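Local coordinates for protein extracellular ligand-binding receptor (Desulfohalobium retbaense DSM 5692, PDB 5ERE) that probably acts as an extracellular sensor, holding 2-oxo-4-methylpentanoic acid in a leucine-binding-protein-like module and cytosine in a separate Cache-type sensor region, at residues A[270-275]-A[281-286]; A[34-39]-A[264-269]; A[52-57]-A[83-88]. All blocks are in the same frame, centred on the assembly; numbering follows the deposited sequence.

Interaction 1 (A[270-275]-A[281-286]); sequences LEQGRQ and FEWYAG. With CA (calcium ion), chain E.
Trp283 meets Gln272 and Arg274 where the chain turns between helix 254-271 and helix 277-284, a case of a surface indole met obliquely by the carbon stems of two polar residues. From CB, the torsion that sets CG anti to the backbone N (chi1 -178°) sends the indole toward the 270-275 turn. On the five-membered side, CD1 sits 3.7 Å above the ring plane of Tyr284, over its centre. On the benzene side, CE3 is 3.8 Å from Arg274 CG. Next round, CZ3 lies 3.8 Å from Gln272 CB, and at the far end CH2 approaches Gln272 CG at 3.8 Å. Both partner chains cross the indole at about a right angle, the Gln272 amide tilted 51° from it.

The Arg274 guanidinium folds back on its own turn: NH2 gives Gln272 O a bond of 3.0 Å, in the plane of both groups. Next to the tryptophan, Glu282 grips the calcium ion through O (2.2 Å) and OE2, while Ala285 O and Asn287 OD1 add further ligands.

No hydrogen bond joins the two segments. Cohesion therefore comes from methylenes packed obliquely against an indole, while the polar bonds lie within the 270-275 turn, braced by a guanidinium, and at the calcium site, which Asn287 helps complete.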
ATOM      1  N   LEU A 270      -9.888  27.126 -13.142  1.00 45.70           N
ATOM      2  CA  LEU A 270     -10.295  27.937 -14.283  1.00 47.97           C
ATOM      3  C   LEU A 270     -10.617  29.385 -13.838  1.00 56.97           C
ATOM      4  O   LEU A 270     -10.379  30.322 -14.601  1.00 65.76           O
ATOM      5  CB  LEU A 270     -11.461  27.267 -15.020  1.00 43.57           C
ATOM      6  CG  LEU A 270     -11.092  25.921 -15.698  1.00 46.52           C
ATOM      7  CD1 LEU A 270     -12.301  25.185 -16.292  1.00 43.90           C
ATOM      8  CD2 LEU A 270     -10.095  26.173 -16.789  1.00 47.33           C
ATOM      9  N   GLU A 271     -11.061  29.570 -12.590  1.00 55.60           N
ATOM     10  CA  GLU A 271     -11.203  30.909 -11.987  1.00 67.67           C
ATOM     11  C   GLU A 271      -9.891  31.697 -11.889  1.00 76.35           C
ATOM     12  O   GLU A 271      -9.835  32.883 -12.214  1.00 78.55           O
ATOM     13  CB  GLU A 271     -11.773  30.802 -10.579  1.00 60.31           C
ATOM     14  CG  GLU A 271     -13.274  30.686 -10.512  1.00 79.29           C
ATOM     15  CD  GLU A 271     -13.777  30.761  -9.075  1.00 98.64           C
ATOM     16  OE1 GLU A 271     -13.087  30.223  -8.172  1.00 88.61           O
ATOM     17  OE2 GLU A 271     -14.847  31.375  -8.849  1.00115.27           O
ATOM     18  N   GLN A 272      -8.853  31.022 -11.396  1.00 75.64           N
ATOM     19  CA  GLN A 272      -7.516  31.591 -11.243  1.00 77.57           C
ATOM     20  C   GLN A 272      -6.753  31.810 -12.563  1.00 83.85           C
ATOM     21  O   GLN A 272      -5.532  31.997 -12.549  1.00 79.67           O
ATOM     22  CB  GLN A 272      -6.682  30.687 -10.328  1.00 66.23           C
ATOM     23  CG  GLN A 272      -7.016  30.805  -8.854  1.00 68.18           C
ATOM     24  CD  GLN A 272      -6.582  32.145  -8.280  1.00 70.85           C
ATOM     25  OE1 GLN A 272      -5.397  32.373  -8.024  1.00 65.74           O
ATOM     26  NE2 GLN A 272      -7.540  33.042  -8.093  1.00 72.86           N
ATOM     27  N   GLY A 273      -7.460  31.771 -13.696  1.00 81.85           N
ATOM     28  CA  GLY A 273      -6.868  32.123 -14.981  1.00 77.98           C
ATOM     29  C   GLY A 273      -6.044  31.034 -15.647  1.00 75.82           C
ATOM     30  O   GLY A 273      -5.555  31.206 -16.764  1.00 72.29           O
ATOM     31  N   ARG A 274      -5.877  29.902 -14.972  1.00 78.60           N
ATOM     32  CA  ARG A 274      -5.167  28.787 -15.571  1.00 71.57           C
ATOM     33  C   ARG A 274      -6.010  28.314 -16.762  1.00 67.92           C
ATOM     34  O   ARG A 274      -7.214  28.122 -16.618  1.00 70.17           O
ATOM     35  CB  ARG A 274      -4.940  27.671 -14.545  1.00 65.59           C
ATOM     36  CG  ARG A 274      -3.746  27.827 -13.570  1.00 58.35           C
ATOM     37  CD  ARG A 274      -3.394  29.229 -13.137  1.00 64.27           C
ATOM     38  NE  ARG A 274      -2.251  29.740 -13.908  1.00 76.92           N
ATOM     39  CZ  ARG A 274      -2.105  30.989 -14.351  1.00 83.47           C
ATOM     40  NH1 ARG A 274      -1.017  31.307 -15.042  1.00 88.26           N
ATOM     41  NH2 ARG A 274      -3.023  31.925 -14.118  1.00 80.16           N
ATOM     42  N   GLN A 275      -5.399  28.154 -17.939  1.00 48.50           N
ATOM     43  CA  GLN A 275      -6.170  27.888 -19.154  1.00 42.23           C
ATOM     44  C   GLN A 275      -5.396  27.031 -20.154  1.00 48.72           C
ATOM     45  O   GLN A 275      -6.000  26.233 -20.856  1.00 52.81           O
ATOM     46  CB  GLN A 275      -6.602  29.192 -19.824  1.00 67.58           C
ATOM     47  CG  GLN A 275      -7.809  29.878 -19.180  1.00 80.50           C
ATOM     48  CD  GLN A 275      -7.764  31.387 -19.342  1.00 94.30           C
ATOM     49  OE1 GLN A 275      -7.228  31.901 -20.328  1.00 90.09           O
ATOM     50  NE2 GLN A 275      -8.321  32.110 -18.364  1.00100.99           N
ATOM     51  N   PHE A 281      -2.174  21.413 -15.918  1.00 45.23           N
ATOM     52  CA  PHE A 281      -1.408  20.290 -15.386  1.00 40.59           C
ATOM     53  C   PHE A 281      -0.641  20.714 -14.112  1.00 41.95           C
ATOM     54  O   PHE A 281      -0.716  20.036 -13.078  1.00 39.79           O
ATOM     55  CB  PHE A 281      -0.468  19.742 -16.475  1.00 37.76           C
ATOM     56  CG  PHE A 281       0.185  18.422 -16.142  1.00 44.47           C
ATOM     57  CD1 PHE A 281       1.300  18.368 -15.327  1.00 39.98           C
ATOM     58  CD2 PHE A 281      -0.293  17.235 -16.695  1.00 37.37           C
ATOM     59  CE1 PHE A 281       1.903  17.170 -15.035  1.00 41.61           C
ATOM     60  CE2 PHE A 281       0.307  16.026 -16.407  1.00 39.45           C
ATOM     61  CZ  PHE A 281       1.400  15.981 -15.579  1.00 40.09           C
ATOM     62  N   GLU A 282       0.041  21.855 -14.156  1.00 40.40           N
ATOM     63  CA  GLU A 282       0.809  22.313 -13.001  1.00 38.57           C
ATOM     64  C   GLU A 282      -0.086  22.642 -11.786  1.00 34.52           C
ATOM     65  O   GLU A 282       0.329  22.546 -10.616  1.00 33.93           O
ATOM     66  CB  GLU A 282       1.663  23.553 -13.374  1.00 42.56           C
ATOM     67  CG  GLU A 282       2.477  24.084 -12.191  1.00 40.71           C
ATOM     68  CD  GLU A 282       3.481  23.070 -11.653  1.00 41.31           C
ATOM     69  OE1 GLU A 282       4.330  22.638 -12.469  1.00 45.78           O
ATOM     70  OE2 GLU A 282       3.404  22.672 -10.450  1.00 45.70           O
ATOM     71  N   TRP A 283      -1.304  23.059 -12.063  1.00 36.02           N
ATOM     72  CA  TRP A 283      -2.273  23.263 -11.001  1.00 33.03           C
ATOM     73  C   TRP A 283      -2.377  22.044 -10.104  1.00 40.55           C
ATOM     74  O   TRP A 283      -2.523  22.150  -8.875  1.00 42.44           O
ATOM     75  CB  TRP A 283      -3.638  23.556 -11.606  1.00 32.94           C
ATOM     76  CG  TRP A 283      -4.651  23.816 -10.595  1.00 35.45           C
ATOM     77  CD1 TRP A 283      -5.487  22.908 -10.012  1.00 34.59           C
ATOM     78  CD2 TRP A 283      -4.931  25.083  -9.992  1.00 35.62           C
ATOM     79  NE1 TRP A 283      -6.286  23.536  -9.089  1.00 42.99           N
ATOM     80  CE2 TRP A 283      -5.963  24.868  -9.050  1.00 45.71           C
ATOM     81  CE3 TRP A 283      -4.416  26.372 -10.157  1.00 42.59           C
ATOM     82  CZ2 TRP A 283      -6.491  25.890  -8.300  1.00 44.99           C
ATOM     83  CZ3 TRP A 283      -4.948  27.398  -9.403  1.00 43.00           C
ATOM     84  CH2 TRP A 283      -5.970  27.144  -8.480  1.00 41.32           C
ATOM     85  N   TYR A 284      -2.354  20.876 -10.736  1.00 33.66           N
ATOM     86  CA  TYR A 284      -2.507  19.627  -9.994  1.00 37.26           C
ATOM     87  C   TYR A 284      -1.166  19.027  -9.575  1.00 38.96           C
ATOM     88  O   TYR A 284      -1.018  18.601  -8.432  1.00 31.18           O
ATOM     89  CB  TYR A 284      -3.317  18.638 -10.845  1.00 39.88           C
ATOM     90  CG  TYR A 284      -4.788  18.983 -10.911  1.00 31.77           C
ATOM     91  CD1 TYR A 284      -5.661  18.607  -9.899  1.00 36.61           C
ATOM     92  CD2 TYR A 284      -5.309  19.633 -12.018  1.00 28.72           C
ATOM     93  CE1 TYR A 284      -7.009  18.939  -9.957  1.00 30.79           C
ATOM     94  CE2 TYR A 284      -6.629  19.949 -12.103  1.00 36.99           C
ATOM     95  CZ  TYR A 284      -7.486  19.600 -11.073  1.00 33.67           C
ATOM     96  OH  TYR A 284      -8.803  19.908 -11.214  1.00 34.17           O
ATOM     97  N   ALA A 285      -0.186  19.025 -10.488  1.00 40.28           N
ATOM     98  CA  ALA A 285       1.052  18.286 -10.293  1.00 34.64           C
ATOM     99  C   ALA A 285       1.794  18.795  -9.058  1.00 43.04           C
ATOM    100  O   ALA A 285       2.086  19.985  -8.957  1.00 37.72           O
ATOM    101  CB  ALA A 285       1.963  18.400 -11.572  1.00 35.80           C
ATOM    102  N   GLY A 286       2.118  17.886  -8.140  1.00 35.03           N
ATOM    103  CA  GLY A 286       2.804  18.213  -6.900  1.00 30.88           C
ATOM    104  C   GLY A 286       1.917  18.729  -5.783  1.00 34.66           C
ATOM    105  O   GLY A 286       2.392  19.014  -4.680  1.00 37.85           O
TER
HETATM  106 CA    CA E 604       1.711  22.355  -8.850  1.00 38.44          CA

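Interaction 2 (A[34-39]-A[264-269]); sequences SAFEIV and TTLSRA
Leu266 and Ser267 of helix 254-271 receive Phe36 and Ala35, showing how a loop entering an edge strand can be seated against a helix distant in sequence. The first residues of 264-269 face other partners: Thr265 OG1, for instance, bonds to Tyr284 OH. Leu266 opens the contact, its CD2 4.4 Å from Phe36 CZ and its backbone C close to the same ring.

Ser267 follows and does most of the touching. Its CA lies at the edge of the Phe36 ring and in its plane, while its OG comes within 3.2 Å of Phe36 CE1 at an oblique angle. That hydroxyl stands beside its own backbone N (chi1 -82°) and is hydrogen-bonded to Cys263 O, one turn earlier in the helix. Toward the loop, Ser267 CB is 4.1 Å from Ala35 CB, and Ser267 O is 3.5 Å from that same methyl; here the backbones draw near, with the CA atoms of Ala35 and Ser267 5.3 Å apart. Arg268 and Ala269 then turn to Trp283 of helix 277-284.

Phe36 reaches the helix from a crowded position, its CG between backbone N and carbonyl carbon (chi1 58°), and also packs on Val4 and Leu29. Ring, methyl and leucine branch thus join helix 254-271 to the sheet edge and helix 15-32 without a hydrogen bond between the segments. The chemistry implies a nonpolar seam in which a buried hydroxyl is satisfied by its own helix and can lie against an aromatic ring.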
ATOM      1  N   SER A  34     -20.576  27.728 -11.168  1.00 98.93           N
ATOM      2  CA  SER A  34     -20.385  27.400 -12.579  1.00 89.85           C
ATOM      3  C   SER A  34     -19.223  28.171 -13.216  1.00 86.74           C
ATOM      4  O   SER A  34     -19.441  28.960 -14.142  1.00 89.05           O
ATOM      5  CB  SER A  34     -21.676  27.677 -13.358  1.00 85.90           C
ATOM      6  OG  SER A  34     -22.811  27.226 -12.636  1.00 84.90           O
ATOM      7  N   ALA A  35     -17.998  27.949 -12.728  1.00 66.98           N
ATOM      8  CA  ALA A  35     -16.811  28.544 -13.363  1.00 66.49           C
ATOM      9  C   ALA A  35     -16.612  28.045 -14.810  1.00 62.60           C
ATOM     10  O   ALA A  35     -15.852  28.631 -15.573  1.00 58.16           O
ATOM     11  CB  ALA A  35     -15.550  28.261 -12.537  1.00 57.82           C
ATOM     12  N   PHE A  36     -17.288  26.967 -15.190  1.00 63.82           N
ATOM     13  CA  PHE A  36     -17.221  26.486 -16.567  1.00 53.66           C
ATOM     14  C   PHE A  36     -18.526  25.786 -16.950  1.00 55.52           C
ATOM     15  O   PHE A  36     -19.319  25.433 -16.079  1.00 50.40           O
ATOM     16  CB  PHE A  36     -16.018  25.555 -16.749  1.00 50.53           C
ATOM     17  CG  PHE A  36     -16.019  24.345 -15.842  1.00 50.81           C
ATOM     18  CD1 PHE A  36     -15.423  24.376 -14.589  1.00 53.65           C
ATOM     19  CD2 PHE A  36     -16.608  23.189 -16.243  1.00 49.52           C
ATOM     20  CE1 PHE A  36     -15.429  23.253 -13.753  1.00 47.07           C
ATOM     21  CE2 PHE A  36     -16.607  22.044 -15.409  1.00 57.63           C
ATOM     22  CZ  PHE A  36     -16.008  22.080 -14.174  1.00 54.04           C
ATOM     23  N   GLU A  37     -18.760  25.643 -18.253  1.00 47.64           N
ATOM     24  CA  GLU A  37     -19.907  24.904 -18.767  1.00 53.12           C
ATOM     25  C   GLU A  37     -19.488  23.452 -19.070  1.00 48.55           C
ATOM     26  O   GLU A  37     -18.366  23.213 -19.528  1.00 41.74           O
ATOM     27  CB  GLU A  37     -20.460  25.562 -20.032  1.00 56.94           C
ATOM     28  CG  GLU A  37     -20.726  27.050 -19.906  1.00 73.75           C
ATOM     29  CD  GLU A  37     -22.191  27.362 -19.726  1.00 90.51           C
ATOM     30  OE1 GLU A  37     -22.804  27.878 -20.688  1.00 90.73           O
ATOM     31  OE2 GLU A  37     -22.725  27.090 -18.626  1.00 98.86           O
ATOM     32  N   ILE A  38     -20.396  22.514 -18.814  1.00 44.88           N
ATOM     33  CA  ILE A  38     -20.177  21.093 -19.087  1.00 41.35           C
ATOM     34  C   ILE A  38     -20.945  20.670 -20.313  1.00 41.61           C
ATOM     35  O   ILE A  38     -22.093  21.064 -20.475  1.00 43.38           O
ATOM     36  CB  ILE A  38     -20.632  20.203 -17.916  1.00 49.35           C
ATOM     37  CG1 ILE A  38     -19.669  20.328 -16.739  1.00 63.08           C
ATOM     38  CG2 ILE A  38     -20.691  18.743 -18.321  1.00 49.41           C
ATOM     39  CD1 ILE A  38     -18.319  19.773 -16.994  1.00 66.05           C
ATOM     40  N   VAL A  39     -20.327  19.871 -21.180  1.00 43.55           N
ATOM     41  CA  VAL A  39     -21.099  19.093 -22.144  1.00 35.59           C
ATOM     42  C   VAL A  39     -20.695  17.602 -22.011  1.00 40.92           C
ATOM     43  O   VAL A  39     -19.530  17.258 -21.833  1.00 38.81           O
ATOM     44  CB  VAL A  39     -20.928  19.619 -23.590  1.00 44.19           C
ATOM     45  CG1 VAL A  39     -21.339  21.103 -23.664  1.00 49.56           C
ATOM     46  CG2 VAL A  39     -19.518  19.467 -24.091  1.00 47.79           C
ATOM     47  N   THR A 264     -14.679  20.427  -8.302  1.00 45.52           N
ATOM     48  CA  THR A 264     -14.327  21.445  -7.301  1.00 44.07           C
ATOM     49  C   THR A 264     -12.981  22.085  -7.632  1.00 44.73           C
ATOM     50  O   THR A 264     -12.826  23.307  -7.646  1.00 46.13           O
ATOM     51  CB  THR A 264     -14.284  20.801  -5.885  1.00 40.59           C
ATOM     52  OG1 THR A 264     -15.628  20.492  -5.495  1.00 51.51           O
ATOM     53  CG2 THR A 264     -13.640  21.709  -4.864  1.00 55.10           C
ATOM     54  N   THR A 265     -12.002  21.236  -7.912  1.00 41.42           N
ATOM     55  CA  THR A 265     -10.649  21.717  -8.072  1.00 40.81           C
ATOM     56  C   THR A 265     -10.454  22.335  -9.457  1.00 43.87           C
ATOM     57  O   THR A 265      -9.758  23.331  -9.572  1.00 42.71           O
ATOM     58  CB  THR A 265      -9.644  20.596  -7.807  1.00 39.39           C
ATOM     59  OG1 THR A 265      -9.862  19.510  -8.722  1.00 34.83           O
ATOM     60  CG2 THR A 265      -9.810  20.130  -6.357  1.00 43.96           C
ATOM     61  N   LEU A 266     -11.077  21.771 -10.490  1.00 44.55           N
ATOM     62  CA  LEU A 266     -10.975  22.330 -11.824  1.00 44.05           C
ATOM     63  C   LEU A 266     -11.660  23.691 -11.920  1.00 41.34           C
ATOM     64  O   LEU A 266     -11.196  24.565 -12.636  1.00 40.41           O
ATOM     65  CB  LEU A 266     -11.574  21.382 -12.864  1.00 43.25           C
ATOM     66  CG  LEU A 266     -11.333  21.715 -14.340  1.00 43.57           C
ATOM     67  CD1 LEU A 266      -9.851  21.738 -14.656  1.00 43.05           C
ATOM     68  CD2 LEU A 266     -12.019  20.663 -15.233  1.00 46.31           C
ATOM     69  N   SER A 267     -12.791  23.834 -11.243  1.00 38.98           N
ATOM     70  CA  SER A 267     -13.476  25.111 -11.125  1.00 41.16           C
ATOM     71  C   SER A 267     -12.538  26.170 -10.577  1.00 42.65           C
ATOM     72  O   SER A 267     -12.488  27.287 -11.096  1.00 40.04           O
ATOM     73  CB  SER A 267     -14.684  25.025 -10.199  1.00 50.25           C
ATOM     74  OG  SER A 267     -15.800  24.508 -10.867  1.00 65.48           O
ATOM     75  N   ARG A 268     -11.814  25.818  -9.514  1.00 42.00           N
ATOM     76  CA  ARG A 268     -10.928  26.771  -8.850  1.00 43.84           C
ATOM     77  C   ARG A 268      -9.798  27.093  -9.827  1.00 42.76           C
ATOM     78  O   ARG A 268      -9.450  28.257  -9.975  1.00 47.41           O
ATOM     79  CB  ARG A 268     -10.381  26.223  -7.510  1.00 40.62           C
ATOM     80  CG  ARG A 268     -11.373  26.201  -6.310  1.00 55.87           C
ATOM     81  CD  ARG A 268     -11.160  25.006  -5.303  1.00 59.03           C
ATOM     82  NE  ARG A 268      -9.761  24.858  -4.887  1.00 71.51           N
ATOM     83  CZ  ARG A 268      -9.228  23.780  -4.306  1.00 57.61           C
ATOM     84  NH1 ARG A 268      -9.962  22.712  -4.025  1.00 63.78           N
ATOM     85  NH2 ARG A 268      -7.931  23.802  -3.987  1.00 70.91           N
ATOM     86  N   ALA A 269      -9.261  26.081 -10.532  1.00 38.62           N
ATOM     87  CA  ALA A 269      -8.207  26.335 -11.533  1.00 42.88           C
ATOM     88  C   ALA A 269      -8.668  27.282 -12.642  1.00 40.81           C
ATOM     89  O   ALA A 269      -7.924  28.152 -13.051  1.00 49.30           O
ATOM     90  CB  ALA A 269      -7.695  25.003 -12.167  1.00 37.24           C
TER

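Interaction 3 (A[52-57]-A[83-88]); sequences QAFQDL and AEKDIF
The backbones stay well apart here, the CA atoms of Gln55 and Lys85 10.2 Å from each other, where a middle turn of helix 47-60 passes the end of helix 72-84, which Asp86 closes with positive phi in a Schellman motif. At this separation long side chains must span the distance, and Lys85 supplies most of the length. Its chain runs extended through chi2 and chi3 and bends only at chi4 (-71°), which turns NZ aside and leaves the methylenes to make the contact.

Lys85 CD comes to 4.1 Å from Phe54 CE2, approaching the ring obliquely as the two side chains slide past each other in opposite directions. One atom further on, Lys85 CE is 3.4 Å from Gln55 OE1. The amine itself lies 4.0 Å from that oxygen, and no hydrogen bond is formed. Gln55 leaves its helix pointing away from Lys85, and the bend at chi2 (-68°) brings its amide back. With an alanine here, Lys85 CE would lose its amide neighbour and the end of the lysine would probably be freer to swing.

On the protein side, Phe54 continues into the core, packing on Ile7 and Val67 of the sheet and on Ile78 and Leu81 of helix 72-84. Helix 47-60 crosses from strand 37-42 over strand 3-8 to strand 64-70, and helix 72-84 connects 64-70 to its neighbour 88-92, both as beta-alpha-beta crossovers, as in the Rossmann-like lobes of type I periplasmic binding proteins.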
ATOM      1  N   GLN A  52     -14.043   8.253 -30.947  1.00 62.19           N
ATOM      2  CA  GLN A  52     -15.053   8.971 -31.718  1.00 65.30           C
ATOM      3  C   GLN A  52     -15.712  10.103 -30.924  1.00 62.54           C
ATOM      4  O   GLN A  52     -15.840  11.213 -31.438  1.00 62.22           O
ATOM      5  CB  GLN A  52     -16.128   8.001 -32.216  1.00 70.89           C
ATOM      6  CG  GLN A  52     -17.017   8.571 -33.298  1.00 69.97           C
ATOM      7  CD  GLN A  52     -16.281   8.774 -34.598  1.00 76.89           C
ATOM      8  OE1 GLN A  52     -15.888   7.807 -35.250  1.00 80.64           O
ATOM      9  NE2 GLN A  52     -16.082  10.034 -34.983  1.00 77.87           N
ATOM     10  N   ALA A  53     -16.133   9.842 -29.684  1.00 62.98           N
ATOM     11  CA  ALA A  53     -16.681  10.924 -28.838  1.00 62.29           C
ATOM     12  C   ALA A  53     -15.682  12.071 -28.677  1.00 56.00           C
ATOM     13  O   ALA A  53     -16.037  13.242 -28.815  1.00 55.64           O
ATOM     14  CB  ALA A  53     -17.097  10.388 -27.455  1.00 53.02           C
ATOM     15  N   PHE A  54     -14.424  11.740 -28.396  1.00 56.21           N
ATOM     16  CA  PHE A  54     -13.394  12.764 -28.287  1.00 56.45           C
ATOM     17  C   PHE A  54     -13.248  13.589 -29.579  1.00 59.67           C
ATOM     18  O   PHE A  54     -13.319  14.825 -29.540  1.00 54.07           O
ATOM     19  CB  PHE A  54     -12.045  12.136 -27.923  1.00 58.30           C
ATOM     20  CG  PHE A  54     -10.902  13.115 -27.937  1.00 54.63           C
ATOM     21  CD1 PHE A  54     -10.742  14.029 -26.905  1.00 49.08           C
ATOM     22  CD2 PHE A  54      -9.992  13.130 -28.990  1.00 59.97           C
ATOM     23  CE1 PHE A  54      -9.690  14.934 -26.932  1.00 52.62           C
ATOM     24  CE2 PHE A  54      -8.945  14.025 -29.018  1.00 55.75           C
ATOM     25  CZ  PHE A  54      -8.787  14.929 -27.993  1.00 54.35           C
ATOM     26  N   GLN A  55     -13.040  12.913 -30.712  1.00 51.28           N
ATOM     27  CA  GLN A  55     -12.842  13.602 -31.990  1.00 58.36           C
ATOM     28  C   GLN A  55     -14.046  14.496 -32.325  1.00 64.52           C
ATOM     29  O   GLN A  55     -13.881  15.633 -32.786  1.00 56.50           O
ATOM     30  CB  GLN A  55     -12.595  12.590 -33.119  1.00 67.85           C
ATOM     31  CG  GLN A  55     -11.287  11.775 -33.008  1.00 67.73           C
ATOM     32  CD  GLN A  55     -10.029  12.620 -33.210  1.00 70.91           C
ATOM     33  OE1 GLN A  55     -10.113  13.820 -33.487  1.00 76.96           O
ATOM     34  NE2 GLN A  55      -8.853  11.989 -33.077  1.00 66.52           N
ATOM     35  N   ASP A  56     -15.248  13.982 -32.079  1.00 69.31           N
ATOM     36  CA  ASP A  56     -16.479  14.731 -32.311  1.00 71.05           C
ATOM     37  C   ASP A  56     -16.531  15.943 -31.398  1.00 74.35           C
ATOM     38  O   ASP A  56     -16.877  17.058 -31.807  1.00 76.97           O
ATOM     39  CB  ASP A  56     -17.710  13.840 -32.077  1.00 81.40           C
ATOM     40  CG  ASP A  56     -17.907  12.790 -33.177  1.00 95.85           C
ATOM     41  OD1 ASP A  56     -17.365  12.971 -34.288  1.00101.97           O
ATOM     42  OD2 ASP A  56     -18.617  11.786 -32.937  1.00 96.60           O
ATOM     43  N   LEU A  57     -16.174  15.715 -30.146  1.00 69.57           N
ATOM     44  CA  LEU A  57     -16.117  16.784 -29.177  1.00 67.07           C
ATOM     45  C   LEU A  57     -15.153  17.900 -29.615  1.00 65.16           C
ATOM     46  O   LEU A  57     -15.465  19.074 -29.474  1.00 75.30           O
ATOM     47  CB  LEU A  57     -15.720  16.200 -27.827  1.00 64.36           C
ATOM     48  CG  LEU A  57     -15.489  17.146 -26.668  1.00 62.43           C
ATOM     49  CD1 LEU A  57     -16.771  17.885 -26.313  1.00 57.15           C
ATOM     50  CD2 LEU A  57     -14.961  16.313 -25.502  1.00 53.21           C
ATOM     51  N   ALA A  83      -2.997  15.015 -26.090  1.00 55.56           N
ATOM     52  CA  ALA A  83      -1.653  15.576 -26.035  1.00 55.19           C
ATOM     53  C   ALA A  83      -1.298  16.228 -27.371  1.00 53.53           C
ATOM     54  O   ALA A  83      -0.894  17.378 -27.392  1.00 54.89           O
ATOM     55  CB  ALA A  83      -0.642  14.512 -25.677  1.00 54.58           C
ATOM     56  N   GLU A  84      -1.483  15.490 -28.466  1.00 57.99           N
ATOM     57  CA  GLU A  84      -1.195  15.966 -29.824  1.00 67.02           C
ATOM     58  C   GLU A  84      -1.992  17.221 -30.189  1.00 66.27           C
ATOM     59  O   GLU A  84      -1.478  18.102 -30.873  1.00 67.67           O
ATOM     60  CB  GLU A  84      -1.475  14.837 -30.840  1.00 72.34           C
ATOM     61  CG  GLU A  84      -1.810  15.252 -32.280  1.00 86.17           C
ATOM     62  CD  GLU A  84      -0.647  15.898 -33.017  1.00110.22           C
ATOM     63  OE1 GLU A  84       0.445  16.040 -32.426  1.00122.31           O
ATOM     64  OE2 GLU A  84      -0.825  16.261 -34.199  1.00113.59           O
ATOM     65  N   LYS A  85      -3.241  17.304 -29.742  1.00 59.93           N
ATOM     66  CA  LYS A  85      -4.070  18.469 -30.051  1.00 54.93           C
ATOM     67  C   LYS A  85      -3.930  19.561 -29.002  1.00 60.24           C
ATOM     68  O   LYS A  85      -4.602  20.590 -29.072  1.00 51.41           O
ATOM     69  CB  LYS A  85      -5.535  18.056 -30.182  1.00 55.32           C
ATOM     70  CG  LYS A  85      -5.773  17.033 -31.279  1.00 64.75           C
ATOM     71  CD  LYS A  85      -7.253  16.818 -31.553  1.00 74.73           C
ATOM     72  CE  LYS A  85      -7.461  15.830 -32.704  1.00 79.73           C
ATOM     73  NZ  LYS A  85      -7.071  16.411 -34.019  1.00 78.86           N
ATOM     74  N   ASP A  86      -3.052  19.316 -28.035  1.00 61.17           N
ATOM     75  CA  ASP A  86      -2.811  20.218 -26.912  1.00 56.92           C
ATOM     76  C   ASP A  86      -4.097  20.646 -26.194  1.00 53.52           C
ATOM     77  O   ASP A  86      -4.392  21.837 -26.041  1.00 48.51           O
ATOM     78  CB  ASP A  86      -2.028  21.440 -27.394  1.00 61.07           C
ATOM     79  CG  ASP A  86      -1.096  21.990 -26.324  1.00 74.51           C
ATOM     80  OD1 ASP A  86      -0.544  21.187 -25.522  1.00 69.56           O
ATOM     81  OD2 ASP A  86      -0.921  23.229 -26.288  1.00 78.61           O
ATOM     82  N   ILE A  87      -4.851  19.638 -25.762  1.00 52.01           N
ATOM     83  CA  ILE A  87      -6.041  19.813 -24.940  1.00 52.30           C
ATOM     84  C   ILE A  87      -5.814  19.201 -23.564  1.00 48.25           C
ATOM     85  O   ILE A  87      -5.382  18.051 -23.447  1.00 44.85           O
ATOM     86  CB  ILE A  87      -7.279  19.140 -25.555  1.00 56.09           C
ATOM     87  CG1 ILE A  87      -7.466  19.548 -27.016  1.00 60.05           C
ATOM     88  CG2 ILE A  87      -8.520  19.474 -24.730  1.00 51.85           C
ATOM     89  CD1 ILE A  87      -7.820  21.011 -27.212  1.00 69.61           C
ATOM     90  N   PHE A  88      -6.118  19.960 -22.520  1.00 40.36           N
ATOM     91  CA  PHE A  88      -5.920  19.459 -21.193  1.00 36.16           C
ATOM     92  C   PHE A  88      -6.863  18.241 -20.946  1.00 33.09           C
ATOM     93  O   PHE A  88      -8.024  18.201 -21.395  1.00 35.22           O
ATOM     94  CB  PHE A  88      -6.147  20.556 -20.157  1.00 37.48           C
ATOM     95  CG  PHE A  88      -5.994  20.083 -18.750  1.00 38.69           C
ATOM     96  CD1 PHE A  88      -4.770  19.634 -18.287  1.00 42.25           C
ATOM     97  CD2 PHE A  88      -7.082  20.049 -17.900  1.00 36.58           C
ATOM     98  CE1 PHE A  88      -4.634  19.167 -16.990  1.00 40.67           C
ATOM     99  CE2 PHE A  88      -6.957  19.579 -16.597  1.00 37.22           C
ATOM    100  CZ  PHE A  88      -5.731  19.150 -16.146  1.00 35.02           C
TER

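All three contacts lie in the periplasmic-binding-protein region, in and around the lobe built on the parallel sheet of strand 37-42 to strand 106-107. Interactions 1 and 2 share helix 254-271, and their centres are about 11 Å apart. The centre of interaction 3 lies about 18 Å from that of interaction 2 and about 19 Å from that of interaction 1. Along the chain, interaction 3 is nested within the long loop closed by interaction 2, and interaction 1 follows both. Phe88 bridges them, touching Leu266, Phe281 and Tyr284, while Val39 meets Leu57. A helix from late in the binding-protein region thus completes a lobe begun at the N-terminus, with the calcium site at its outer side.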